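Local coordinates for protein GCN5-related N-acetyltransferase (Kribbella flavida, PDB 4MY0) that binds acetyl coenzyme A and, as a GCN5-related acyltransferase, probably transfers its acetyl group to amines, possibly those of aminoglycosides, at residues C[238-243]-C[255-260]; C[212-217]-C[223-228]; C[234-239]-C[264-269]; C[71-76]-C[386-391]. All coordinates share one frame; numbering follows the deposited sequence.

Interaction 1 (C[238-243]-C[255-260]); sequences ALWATV and AYLSPN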
loop_
_atom_site.group_PDB
_atom_site.type_symbol
_atom_site.label_atom_id
_atom_site.label_comp_id
_atom_site.label_asym_id
_atom_site.label_seq_id
_atom_site.Cartn_x
_atom_site.Cartn_y
_atom_site.Cartn_z
ATOM N N ALA C 238 -18.627 2.535 31.337
ATOM C CA ALA C 238 -18.144 1.222 31.781
ATOM C C ALA C 238 -18.022 0.210 30.643
ATOM O O ALA C 238 -17.051 -0.549 30.583
ATOM C CB ALA C 238 -19.050 0.663 32.888
ATOM N N LEU C 239 -19.019 0.174 29.762
ATOM C CA LEU C 239 -19.026 -0.806 28.683
ATOM C C LEU C 239 -17.994 -0.443 27.615
ATOM O O LEU C 239 -17.290 -1.319 27.114
ATOM C CB LEU C 239 -20.415 -0.929 28.064
ATOM C CG LEU C 239 -21.513 -1.524 28.946
ATOM C CD1 LEU C 239 -22.843 -1.358 28.262
ATOM C CD2 LEU C 239 -21.249 -2.994 29.246
ATOM N N TRP C 240 -17.897 0.838 27.263
ATOM C CA TRP C 240 -16.824 1.267 26.351
ATOM C C TRP C 240 -15.471 1.006 26.985
ATOM O O TRP C 240 -14.526 0.620 26.308
ATOM C CB TRP C 240 -16.950 2.748 25.974
ATOM C CG TRP C 240 -18.012 2.990 24.949
ATOM C CD1 TRP C 240 -19.196 3.652 25.126
ATOM C CD2 TRP C 240 -18.000 2.547 23.583
ATOM N NE1 TRP C 240 -19.919 3.652 23.947
ATOM C CE2 TRP C 240 -19.211 2.970 22.992
ATOM C CE3 TRP C 240 -17.086 1.815 22.808
ATOM C CZ2 TRP C 240 -19.531 2.692 21.656
ATOM C CZ3 TRP C 240 -17.398 1.542 21.489
ATOM C CH2 TRP C 240 -18.608 1.982 20.920
ATOM N N ALA C 241 -15.369 1.223 28.293
ATOM C CA ALA C 241 -14.086 1.019 28.958
ATOM C C ALA C 241 -13.723 -0.474 28.994
ATOM O O ALA C 241 -12.549 -0.831 28.905
ATOM C CB ALA C 241 -14.089 1.640 30.355
ATOM N N THR C 242 -14.731 -1.340 29.107
ATOM C CA THR C 242 -14.517 -2.786 28.982
ATOM C C THR C 242 -13.885 -3.140 27.632
ATOM O O THR C 242 -12.880 -3.850 27.580
ATOM C CB THR C 242 -15.828 -3.570 29.154
ATOM O OG1 THR C 242 -16.426 -3.211 30.402
ATOM C CG2 THR C 242 -15.570 -5.081 29.135
ATOM N N VAL C 243 -14.460 -2.636 26.542
ATOM C CA VAL C 243 -13.896 -2.889 25.215
ATOM C C VAL C 243 -12.474 -2.318 25.108
ATOM O O VAL C 243 -11.543 -2.999 24.661
ATOM C CB VAL C 243 -14.768 -2.279 24.098
ATOM C CG1 VAL C 243 -14.181 -2.601 22.721
ATOM C CG2 VAL C 243 -16.204 -2.793 24.198
ATOM N N ALA C 255 -16.549 0.352 15.430
ATOM C CA ALA C 255 -17.881 0.157 15.999
ATOM C C ALA C 255 -18.986 0.409 14.996
ATOM O O ALA C 255 -18.959 1.388 14.229
ATOM C CB ALA C 255 -18.078 1.020 17.230
ATOM N N TYR C 256 -19.961 -0.487 15.007
ATOM C CA TYR C 256 -21.196 -0.261 14.281
ATOM C C TYR C 256 -22.161 0.463 15.200
ATOM O O TYR C 256 -22.513 -0.038 16.279
ATOM C CB TYR C 256 -21.779 -1.584 13.790
ATOM C CG TYR C 256 -20.962 -2.157 12.671
ATOM C CD1 TYR C 256 -21.114 -1.680 11.372
ATOM C CD2 TYR C 256 -20.009 -3.152 12.904
ATOM C CE1 TYR C 256 -20.353 -2.176 10.335
ATOM C CE2 TYR C 256 -19.248 -3.664 11.861
ATOM C CZ TYR C 256 -19.431 -3.167 10.581
ATOM O OH TYR C 256 -18.688 -3.651 9.529
ATOM N N LEU C 257 -22.558 1.658 14.774
ATOM C CA LEU C 257 -23.481 2.498 15.532
ATOM C C LEU C 257 -23.949 3.696 14.706
ATOM O O LEU C 257 -23.372 4.007 13.664
ATOM C CB LEU C 257 -22.831 2.983 16.830
ATOM C CG LEU C 257 -21.327 3.198 16.931
ATOM C CD1 LEU C 257 -20.912 4.506 16.308
ATOM C CD2 LEU C 257 -20.965 3.168 18.397
ATOM N N SER C 258 -24.991 4.370 15.177
ATOM C CA SER C 258 -25.465 5.585 14.518
ATOM C C SER C 258 -24.456 6.729 14.646
ATOM O O SER C 258 -23.680 6.767 15.604
ATOM C CB SER C 258 -26.804 5.998 15.121
ATOM O OG SER C 258 -27.014 7.391 14.979
ATOM N N PRO C 259 -24.455 7.677 13.683
ATOM C CA PRO C 259 -23.620 8.875 13.861
ATOM C C PRO C 259 -24.180 9.753 14.981
ATOM O O PRO C 259 -23.509 10.698 15.404
ATOM C CB PRO C 259 -23.725 9.591 12.508
ATOM C CG PRO C 259 -25.025 9.107 11.918
ATOM C CD PRO C 259 -25.205 7.700 12.413
ATOM N N ASN C 260 -25.384 9.425 15.454
ATOM C CA ASN C 260 -25.980 10.060 16.636
ATOM C C ASN C 260 -25.629 9.399 17.973
ATOM O O ASN C 260 -26.099 9.841 19.024
ATOM C CB ASN C 260 -27.505 10.099 16.510
ATOM C CG ASN C 260 -27.986 11.230 15.639
ATOM O OD1 ASN C 260 -27.378 12.303 15.606
ATOM N ND2 ASN C 260 -29.084 11.002 14.922
#
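Trp240 reaches from its helix with the six-membered half of the indole and sets the outer edge of that ring against two aliphatic groups, the methyl of Ala255 and one branch of Leu257. CZ2 of Trp240 lies 3.6 Å from CD2 of Leu257, and CH2 of the same ring is 3.8 Å from CB of Ala255. Both carbons sit close to the indole plane, so the ring meets them edge on. CG of Trp240 stands anti to the carbonyl carbon (chi1 -77°), which carries the far end of the indole towards the strand although the bond leaving the backbone does not aim there. No hydrogen bond joins the two segments. Val225 and Leu228 of strand 222-230 also pack on Trp240, and Val263 touches both Trp240 and Leu257. A large side chain thus joins helix 233-244 to the end of strand 252-256 and the residue after it, within the beta-alpha-beta unit of strand 222-230, helix 233-244 and strand 252-256 in the second GNAT domain.

Interaction 2 (C[212-217]-C[223-228]); sequences GFVVYN and LQVDEL
Val214 and Leu228 meet on the tightly packed face of this antiparallel hairpin, where CG2 of Val214 comes within 3.7 Å of CD1 of Leu228. On the same face CG2 of Val214 also touches CG1 of Val225, and CD1 of Tyr216 lies 4.0 Å from CD2 of Leu223; helix 233-244 closes over this side through Leu239, Trp240 and Val243. The register slips by one residue at a classic beta bulge, in which Asp226 and Glu227 both face Val215. The carbonyl of Val215 therefore takes a bond from Asp226 N at 2.9 Å and a weak one from Glu227 N at 3.5 Å, while Val215 N gives a straight bond (165°) to Glu227 O.

The other face is mixed: Phe213 and Val215 are buried under helices 168-182 and 192-200, while Asn217, Gln224, Asp226 and Glu227 are partly exposed. Here Asp226 meets two side-chain amides: OD1 accepts from Gln224 NE2 at 2.7 Å, almost in the amide plane, whereas OD2 receives only a weak, bent bond (123°) from Asn217 ND2, which has a second weak partner in Asn204. A leucine in place of Asp226 would probably leave Gln224 NE2 without this acceptor and its amide freer to turn. The chemistry implies a division of labour, with apolar contacts seating the hairpin against its helix and a carboxylate gathering amides beside the bulge.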
loop_
_atom_site.group_PDB
_atom_site.type_symbol
_atom_site.label_atom_id
_atom_site.label_comp_id
_atom_site.label_asym_id
_atom_site.label_seq_id
_atom_site.Cartn_x
_atom_site.Cartn_y
_atom_site.Cartn_z
ATOM N N GLY C 212 -27.559 -2.116 30.391
ATOM C CA GLY C 212 -26.822 -2.077 29.146
ATOM C C GLY C 212 -26.030 -3.329 28.853
ATOM O O GLY C 212 -25.867 -4.203 29.712
ATOM N N PHE C 213 -25.536 -3.417 27.623
ATOM C CA PHE C 213 -24.642 -4.506 27.252
ATOM C C PHE C 213 -23.730 -4.134 26.090
ATOM O O PHE C 213 -23.964 -3.156 25.390
ATOM C CB PHE C 213 -25.430 -5.774 26.908
ATOM C CG PHE C 213 -26.261 -5.674 25.647
ATOM C CD1 PHE C 213 -27.639 -5.511 25.722
ATOM C CD2 PHE C 213 -25.673 -5.800 24.390
ATOM C CE1 PHE C 213 -28.412 -5.446 24.568
ATOM C CE2 PHE C 213 -26.436 -5.726 23.230
ATOM C CZ PHE C 213 -27.807 -5.552 23.316
ATOM N N VAL C 214 -22.709 -4.945 25.864
ATOM C CA VAL C 214 -21.858 -4.755 24.697
ATOM C C VAL C 214 -21.454 -6.131 24.187
ATOM O O VAL C 214 -21.221 -7.067 24.977
ATOM C CB VAL C 214 -20.617 -3.886 25.015
ATOM C CG1 VAL C 214 -19.745 -4.556 26.057
ATOM C CG2 VAL C 214 -19.793 -3.588 23.740
ATOM N N VAL C 215 -21.426 -6.267 22.868
ATOM C CA VAL C 215 -20.930 -7.480 22.237
ATOM C C VAL C 215 -19.845 -7.068 21.261
ATOM O O VAL C 215 -20.063 -6.207 20.408
ATOM C CB VAL C 215 -22.036 -8.227 21.486
ATOM C CG1 VAL C 215 -21.492 -9.541 20.914
ATOM C CG2 VAL C 215 -23.223 -8.496 22.433
ATOM N N TYR C 216 -18.663 -7.658 21.399
ATOM C CA TYR C 216 -17.569 -7.331 20.493
ATOM C C TYR C 216 -16.712 -8.552 20.175
ATOM O O TYR C 216 -16.922 -9.638 20.733
ATOM C CB TYR C 216 -16.720 -6.169 21.025
ATOM C CG TYR C 216 -15.945 -6.454 22.294
ATOM C CD1 TYR C 216 -14.575 -6.681 22.259
ATOM C CD2 TYR C 216 -16.577 -6.464 23.529
ATOM C CE1 TYR C 216 -13.865 -6.923 23.411
ATOM C CE2 TYR C 216 -15.873 -6.711 24.691
ATOM C CZ TYR C 216 -14.520 -6.940 24.629
ATOM O OH TYR C 216 -13.820 -7.162 25.798
ATOM N N ASN C 217 -15.772 -8.381 19.248
ATOM C CA ASN C 217 -14.921 -9.488 18.810
ATOM C C ASN C 217 -13.660 -8.968 18.130
ATOM O O ASN C 217 -13.530 -7.761 17.892
ATOM C CB ASN C 217 -15.689 -10.415 17.857
ATOM C CG ASN C 217 -16.501 -9.646 16.827
ATOM O OD1 ASN C 217 -15.949 -9.042 15.908
ATOM N ND2 ASN C 217 -17.824 -9.660 16.984
ATOM N N LEU C 223 -10.292 -4.503 17.529
ATOM C CA LEU C 223 -11.556 -4.970 18.083
ATOM C C LEU C 223 -12.701 -4.318 17.317
ATOM O O LEU C 223 -12.573 -3.199 16.780
ATOM C CB LEU C 223 -11.645 -4.656 19.575
ATOM C CG LEU C 223 -10.642 -5.389 20.455
ATOM C CD1 LEU C 223 -10.661 -4.808 21.857
ATOM C CD2 LEU C 223 -10.949 -6.876 20.495
ATOM N N GLN C 224 -13.803 -5.042 17.229
ATOM C CA GLN C 224 -14.970 -4.541 16.534
ATOM C C GLN C 224 -16.178 -4.700 17.453
ATOM O O GLN C 224 -16.444 -5.792 17.956
ATOM C CB GLN C 224 -15.199 -5.334 15.258
ATOM C CG GLN C 224 -16.563 -5.072 14.650
ATOM C CD GLN C 224 -16.852 -5.975 13.479
ATOM O OE1 GLN C 224 -16.177 -5.907 12.457
ATOM N NE2 GLN C 224 -17.863 -6.835 13.621
ATOM N N VAL C 225 -16.901 -3.611 17.667
ATOM C CA VAL C 225 -18.116 -3.656 18.478
ATOM C C VAL C 225 -19.300 -3.913 17.546
ATOM O O VAL C 225 -19.534 -3.137 16.618
ATOM C CB VAL C 225 -18.290 -2.341 19.250
ATOM C CG1 VAL C 225 -19.655 -2.283 19.936
ATOM C CG2 VAL C 225 -17.155 -2.178 20.268
ATOM N N ASP C 226 -20.010 -5.025 17.754
ATOM C CA ASP C 226 -21.200 -5.338 16.959
ATOM C C ASP C 226 -22.381 -4.519 17.455
ATOM O O ASP C 226 -23.249 -4.114 16.679
ATOM C CB ASP C 226 -21.573 -6.823 17.060
ATOM C CG ASP C 226 -20.627 -7.733 16.297
ATOM O OD1 ASP C 226 -19.891 -7.246 15.403
ATOM O OD2 ASP C 226 -20.642 -8.954 16.590
ATOM N N GLU C 227 -22.433 -4.307 18.766
ATOM C CA GLU C 227 -23.546 -3.582 19.355
ATOM C C GLU C 227 -23.225 -3.167 20.779
ATOM O O GLU C 227 -22.685 -3.965 21.556
ATOM C CB GLU C 227 -24.837 -4.424 19.325
ATOM C CG GLU C 227 -26.054 -3.671 19.879
ATOM C CD GLU C 227 -27.380 -4.427 19.700
ATOM O OE1 GLU C 227 -27.352 -5.671 19.558
ATOM O OE2 GLU C 227 -28.450 -3.766 19.710
ATOM N N LEU C 228 -23.552 -1.917 21.108
ATOM C CA LEU C 228 -23.471 -1.435 22.481
ATOM C C LEU C 228 -24.757 -0.695 22.781
ATOM O O LEU C 228 -25.155 0.205 22.039
ATOM C CB LEU C 228 -22.277 -0.502 22.686
ATOM C CG LEU C 228 -21.928 -0.233 24.156
ATOM C CD1 LEU C 228 -20.415 -0.015 24.329
ATOM C CD2 LEU C 228 -22.718 0.955 24.690
#

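Interaction 3 (C[234-239]-C[264-269]); sequences ATARAL and HLLVEH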
loop_
_atom_site.group_PDB
_atom_site.type_symbol
_atom_site.label_atom_id
_atom_site.label_comp_id
_atom_site.label_asym_id
_atom_site.label_seq_id
_atom_site.Cartn_x
_atom_site.Cartn_y
_atom_site.Cartn_z
ATOM N N ALA C 234 -22.956 6.455 33.275
ATOM C CA ALA C 234 -22.036 5.556 33.959
ATOM C C ALA C 234 -21.904 4.196 33.253
ATOM O O ALA C 234 -20.806 3.657 33.123
ATOM C CB ALA C 234 -22.459 5.373 35.415
ATOM N N THR C 235 -23.021 3.640 32.800
ATOM C CA THR C 235 -22.984 2.338 32.147
ATOM C C THR C 235 -22.321 2.418 30.776
ATOM O O THR C 235 -21.561 1.526 30.402
ATOM C CB THR C 235 -24.393 1.744 32.020
ATOM O OG1 THR C 235 -24.910 1.513 33.328
ATOM C CG2 THR C 235 -24.364 0.431 31.269
ATOM N N ALA C 236 -22.608 3.478 30.022
ATOM C CA ALA C 236 -21.958 3.646 28.722
ATOM C C ALA C 236 -20.440 3.705 28.897
ATOM O O ALA C 236 -19.693 3.031 28.181
ATOM C CB ALA C 236 -22.480 4.888 27.998
ATOM N N ARG C 237 -19.991 4.498 29.864
ATOM C CA ARG C 237 -18.563 4.633 30.105
ATOM C C ARG C 237 -17.961 3.274 30.447
ATOM O O ARG C 237 -16.942 2.885 29.878
ATOM C CB ARG C 237 -18.300 5.655 31.208
ATOM C CG ARG C 237 -18.646 7.083 30.808
ATOM C CD ARG C 237 -18.417 8.066 31.974
ATOM N NE ARG C 237 -18.566 9.459 31.553
ATOM C CZ ARG C 237 -17.620 10.151 30.918
ATOM N NH1 ARG C 237 -16.456 9.583 30.631
ATOM N NH2 ARG C 237 -17.832 11.412 30.573
ATOM N N ALA C 238 -18.627 2.535 31.337
ATOM C CA ALA C 238 -18.144 1.222 31.781
ATOM C C ALA C 238 -18.022 0.210 30.643
ATOM O O ALA C 238 -17.051 -0.549 30.583
ATOM C CB ALA C 238 -19.050 0.663 32.888
ATOM N N LEU C 239 -19.019 0.174 29.762
ATOM C CA LEU C 239 -19.026 -0.806 28.683
ATOM C C LEU C 239 -17.994 -0.443 27.615
ATOM O O LEU C 239 -17.290 -1.319 27.114
ATOM C CB LEU C 239 -20.415 -0.929 28.064
ATOM C CG LEU C 239 -21.513 -1.524 28.946
ATOM C CD1 LEU C 239 -22.843 -1.358 28.262
ATOM C CD2 LEU C 239 -21.249 -2.994 29.246
ATOM N N HIS C 264 -19.679 9.612 20.583
ATOM C CA HIS C 264 -18.976 10.712 19.917
ATOM C C HIS C 264 -18.870 11.912 20.860
ATOM O O HIS C 264 -17.960 12.740 20.743
ATOM C CB HIS C 264 -19.696 11.115 18.618
ATOM C CG HIS C 264 -19.825 10.003 17.616
ATOM N ND1 HIS C 264 -18.748 9.499 16.917
ATOM C CD2 HIS C 264 -20.908 9.307 17.188
ATOM C CE1 HIS C 264 -19.160 8.533 16.114
ATOM N NE2 HIS C 264 -20.467 8.397 16.259
ATOM N N LEU C 265 -19.802 11.990 21.808
ATOM C CA LEU C 265 -19.833 13.083 22.774
ATOM C C LEU C 265 -18.960 12.781 23.992
ATOM O O LEU C 265 -18.638 13.677 24.774
ATOM C CB LEU C 265 -21.279 13.343 23.227
ATOM C CG LEU C 265 -22.320 13.680 22.156
ATOM C CD1 LEU C 265 -23.729 13.650 22.732
ATOM C CD2 LEU C 265 -22.034 15.039 21.544
ATOM N N LEU C 266 -18.584 11.516 24.152
ATOM C CA LEU C 266 -17.851 11.070 25.335
ATOM C C LEU C 266 -16.340 10.978 25.109
ATOM O O LEU C 266 -15.560 11.314 26.003
ATOM C CB LEU C 266 -18.369 9.701 25.788
ATOM C CG LEU C 266 -19.804 9.617 26.313
ATOM C CD1 LEU C 266 -20.244 8.172 26.485
ATOM C CD2 LEU C 266 -19.890 10.344 27.625
ATOM N N VAL C 267 -15.925 10.506 23.933
ATOM C CA VAL C 267 -14.500 10.241 23.709
ATOM C C VAL C 267 -13.717 11.492 23.356
ATOM O O VAL C 267 -14.237 12.400 22.701
ATOM C CB VAL C 267 -14.257 9.175 22.633
ATOM C CG1 VAL C 267 -14.913 7.890 23.038
ATOM C CG2 VAL C 267 -14.789 9.633 21.292
ATOM N N GLU C 268 -12.463 11.532 23.795
ATOM C CA GLU C 268 -11.595 12.670 23.525
ATOM C C GLU C 268 -11.271 12.808 22.036
ATOM O O GLU C 268 -11.477 13.868 21.443
ATOM C CB GLU C 268 -10.293 12.569 24.329
ATOM C CG GLU C 268 -9.215 13.543 23.839
ATOM C CD GLU C 268 -7.960 13.541 24.702
ATOM O OE1 GLU C 268 -6.911 14.047 24.227
ATOM O OE2 GLU C 268 -8.030 13.051 25.850
ATOM N N HIS C 269 -10.760 11.744 21.433
ATOM C CA HIS C 269 -10.367 11.800 20.031
ATOM C C HIS C 269 -11.545 11.388 19.173
ATOM O O HIS C 269 -12.169 10.355 19.423
ATOM C CB HIS C 269 -9.162 10.894 19.795
ATOM C CG HIS C 269 -7.980 11.254 20.642
ATOM N ND1 HIS C 269 -7.019 12.156 20.233
ATOM C CD2 HIS C 269 -7.616 10.852 21.882
ATOM C CE1 HIS C 269 -6.110 12.288 21.183
ATOM N NE2 HIS C 269 -6.452 11.512 22.197
HETATM O O HOH W 1 -16.076 12.284 28.490
#
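Leu266 presents its two methyl branches to different parts of the helix opposite, so the second segment makes its apolar contact through one side chain. Just before it, Leu265 packs on Ala363 of the second subunit. At Leu266, CD2 lies over one face of the Arg237 guanidinium, displaced towards its rim, with the nearest approach 3.8 Å to NH2. CD1 of Leu266 makes a looser contact of 4.3 Å with CB of Ala236. Leu266 also contributes its carbonyl: a water donates to Leu266 O at 2.7 Å and accepts from Arg237 NH2 at 2.9 Å, joining the two segments by a polar path beside the methyl contact.

The arrangement ties helix 233-244 of the second GNAT domain to the short, weakly bonded helix 263-266 that follows strand 252-256. Arg237 runs extended from CG to NE, which carries its guanidinium towards Leu266; NE forms a salt bridge with Glu233 and NH1 bonds to Leu153 O, so the group over which the methyl lies is held by several partners. Beyond Leu266 the chain leaves the helix for the subunit boundary, where Val267 O accepts from Arg130 of the second subunit and Glu268 O from Thr126 of the same subunit, and where Glu268 touches an acetyl-CoA that is not bound to this chain.

Interaction 4 (C[71-76]-C[386-391]); sequences FQQWWG and PYMLDY
Trp75 and Pro386 are the points where the backbones of strand 71-75 and the irregular C-terminal segment 386-391 come nearest, with CA atoms 7.9 Å apart; CA of Gln73 and CA of Met388 are 9.3 Å apart. These spacings leave the two chains joined by side chains, without a hydrogen bond between them, where a strand of the first GNAT domain meets the end of the sterol carrier protein-like domain. CZ3 of Trp75 touches CB of Pro386 at 3.7 Å, the proline approaching the indole obliquely. Tyr352 meets the same indole edge-to-face, and Trp280 and Leu282 also pack on it. Trp75 NE1 donates to Gln73 OE1 at 2.8 Å from above the amide's carbonyl plane (62° out of it). Replacing Trp75 by alanine removes the indole, and would probably open a gap beside Pro386 and leave Gln73 OE1 without this donor. Gln73 NE2 donates to Gly186 O, and the CE methyl of selenomethionine Met388, its chain turned at chi3 (-88°), lies 3.3 Å from this NE2.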
loop_
_atom_site.group_PDB
_atom_site.type_symbol
_atom_site.label_atom_id
_atom_site.label_comp_id
_atom_site.label_asym_id
_atom_site.label_seq_id
_atom_site.Cartn_x
_atom_site.Cartn_y
_atom_site.Cartn_z
ATOM N N PHE C 71 -37.755 -11.227 9.935
ATOM C CA PHE C 71 -37.309 -10.188 10.866
ATOM C C PHE C 71 -38.488 -9.403 11.399
ATOM O O PHE C 71 -39.611 -9.563 10.932
ATOM C CB PHE C 71 -36.428 -9.172 10.148
ATOM C CG PHE C 71 -35.048 -9.662 9.808
ATOM C CD1 PHE C 71 -34.304 -10.401 10.718
ATOM C CD2 PHE C 71 -34.481 -9.337 8.580
ATOM C CE1 PHE C 71 -33.012 -10.826 10.398
ATOM C CE2 PHE C 71 -33.193 -9.753 8.247
ATOM C CZ PHE C 71 -32.460 -10.508 9.158
ATOM N N GLN C 72 -38.212 -8.536 12.373
ATOM C CA GLN C 72 -39.035 -7.357 12.600
ATOM C C GLN C 72 -38.087 -6.187 12.406
ATOM O O GLN C 72 -36.860 -6.365 12.459
ATOM C CB GLN C 72 -39.654 -7.343 14.004
ATOM C CG GLN C 72 -40.431 -8.610 14.346
ATOM C CD GLN C 72 -41.482 -8.381 15.404
ATOM O OE1 GLN C 72 -42.462 -7.673 15.172
ATOM N NE2 GLN C 72 -41.296 -8.983 16.573
ATOM N N GLN C 73 -38.627 -4.998 12.154
ATOM C CA GLN C 73 -37.770 -3.827 11.974
ATOM C C GLN C 73 -38.364 -2.652 12.729
ATOM O O GLN C 73 -39.575 -2.409 12.685
ATOM C CB GLN C 73 -37.568 -3.486 10.494
ATOM C CG GLN C 73 -36.390 -2.534 10.251
ATOM C CD GLN C 73 -36.235 -2.154 8.794
ATOM O OE1 GLN C 73 -37.209 -2.137 8.044
ATOM N NE2 GLN C 73 -35.007 -1.852 8.386
ATOM N N TRP C 74 -37.514 -1.942 13.456
ATOM C CA TRP C 74 -37.984 -0.802 14.232
ATOM C C TRP C 74 -38.322 0.342 13.287
ATOM O O TRP C 74 -37.548 0.644 12.377
ATOM C CB TRP C 74 -36.899 -0.356 15.210
ATOM C CG TRP C 74 -36.744 -1.266 16.405
ATOM C CD1 TRP C 74 -35.850 -2.292 16.556
ATOM C CD2 TRP C 74 -37.505 -1.213 17.618
ATOM N NE1 TRP C 74 -36.012 -2.876 17.793
ATOM C CE2 TRP C 74 -37.021 -2.232 18.465
ATOM C CE3 TRP C 74 -38.552 -0.401 18.067
ATOM C CZ2 TRP C 74 -37.551 -2.465 19.736
ATOM C CZ3 TRP C 74 -39.072 -0.624 19.334
ATOM C CH2 TRP C 74 -38.572 -1.649 20.154
ATOM N N TRP C 75 -39.484 0.959 13.488
ATOM C CA TRP C 75 -39.807 2.194 12.781
ATOM C C TRP C 75 -40.518 3.154 13.718
ATOM O O TRP C 75 -41.628 2.862 14.212
ATOM C CB TRP C 75 -40.633 1.917 11.520
ATOM C CG TRP C 75 -39.789 1.354 10.402
ATOM C CD1 TRP C 75 -39.743 0.050 9.984
ATOM C CD2 TRP C 75 -38.853 2.072 9.585
ATOM N NE1 TRP C 75 -38.850 -0.079 8.945
ATOM C CE2 TRP C 75 -38.284 1.146 8.684
ATOM C CE3 TRP C 75 -38.446 3.407 9.521
ATOM C CZ2 TRP C 75 -37.326 1.515 7.730
ATOM C CZ3 TRP C 75 -37.482 3.772 8.576
ATOM C CH2 TRP C 75 -36.940 2.831 7.694
ATOM N N GLY C 76 -39.861 4.286 13.984
ATOM C CA GLY C 76 -40.353 5.254 14.954
ATOM C C GLY C 76 -40.628 4.631 16.305
ATOM O O GLY C 76 -41.624 4.951 16.956
ATOM N N PRO C 386 -32.855 6.459 9.971
ATOM C CA PRO C 386 -32.876 4.997 10.096
ATOM C C PRO C 386 -31.501 4.416 9.852
ATOM O O PRO C 386 -30.782 4.861 8.950
ATOM C CB PRO C 386 -33.848 4.548 8.990
ATOM C CG PRO C 386 -33.915 5.701 8.036
ATOM C CD PRO C 386 -33.651 6.941 8.827
ATOM N N TYR C 387 -31.134 3.435 10.665
ATOM C CA TYR C 387 -29.865 2.751 10.477
ATOM C C TYR C 387 -30.008 1.346 11.011
ATOM O O TYR C 387 -30.999 1.008 11.668
ATOM C CB TYR C 387 -28.732 3.469 11.217
ATOM C CG TYR C 387 -28.814 3.335 12.724
ATOM C CD1 TYR C 387 -28.021 2.412 13.408
ATOM C CD2 TYR C 387 -29.688 4.126 13.465
ATOM C CE1 TYR C 387 -28.096 2.284 14.798
ATOM C CE2 TYR C 387 -29.771 4.003 14.854
ATOM C CZ TYR C 387 -28.968 3.082 15.510
ATOM O OH TYR C 387 -29.042 2.956 16.876
HETATM N N MSE C 388 -28.985 0.547 10.752
HETATM C CA MSE C 388 -28.982 -0.854 11.101
HETATM C C MSE C 388 -27.568 -1.154 11.577
HETATM O O MSE C 388 -26.613 -0.527 11.100
HETATM C CB MSE C 388 -29.265 -1.674 9.835
HETATM C CG MSE C 388 -29.982 -2.957 10.058
HETATM SE SE MSE C 388 -30.262 -3.770 8.315
HETATM C CE MSE C 388 -31.932 -2.934 7.861
ATOM N N LEU C 389 -27.420 -2.103 12.495
ATOM C CA LEU C 389 -26.090 -2.525 12.930
ATOM C C LEU C 389 -25.599 -3.712 12.115
ATOM O O LEU C 389 -24.389 -3.923 11.973
ATOM C CB LEU C 389 -26.100 -2.889 14.417
ATOM C CG LEU C 389 -26.649 -1.759 15.274
ATOM C CD1 LEU C 389 -26.912 -2.247 16.702
ATOM C CD2 LEU C 389 -25.706 -0.540 15.250
ATOM N N ASP C 390 -26.536 -4.482 11.570
ATOM C CA ASP C 390 -26.185 -5.747 10.938
ATOM C C ASP C 390 -26.207 -5.662 9.419
ATOM O O ASP C 390 -26.914 -4.837 8.842
ATOM C CB ASP C 390 -27.154 -6.854 11.378
ATOM C CG ASP C 390 -27.331 -6.920 12.885
ATOM O OD1 ASP C 390 -26.407 -7.405 13.573
ATOM O OD2 ASP C 390 -28.398 -6.492 13.380
ATOM N N TYR C 391 -25.435 -6.538 8.784
ATOM C CA TYR C 391 -25.545 -6.789 7.356
ATOM C C TYR C 391 -26.165 -8.170 7.198
ATOM O O TYR C 391 -25.944 -9.039 8.047
ATOM C CB TYR C 391 -24.152 -6.779 6.722
ATOM C CG TYR C 391 -24.154 -7.197 5.276
ATOM C CD1 TYR C 391 -24.395 -6.273 4.274
ATOM C CD2 TYR C 391 -23.940 -8.525 4.911
ATOM C CE1 TYR C 391 -24.407 -6.652 2.935
ATOM C CE2 TYR C 391 -23.953 -8.912 3.586
ATOM C CZ TYR C 391 -24.192 -7.970 2.600
ATOM O OH TYR C 391 -24.214 -8.349 1.264
#

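From the N terminus, strand 71-75 comes first, and interaction 4 closes the longest loop when the chain's last residues return to it, joining the first GNAT domain to the sterol carrier protein-like domain. The other three contacts nest inside that loop. Interaction 2 closes early, as a local hairpin. Helix 233-244 then opens interactions 1 and 3 from overlapping segments: interaction 1 closes at 255-260 and interaction 3 at 264-269, so the loop of interaction 1 lies inside that of interaction 3. Strand 222-230 joins interaction 2 to interaction 1, since Tyr256 N probably bonds to Val225 O. Leu389 of interaction 4 packs on Leu257 and Glu227, bringing the C-terminal segment against the second GNAT domain.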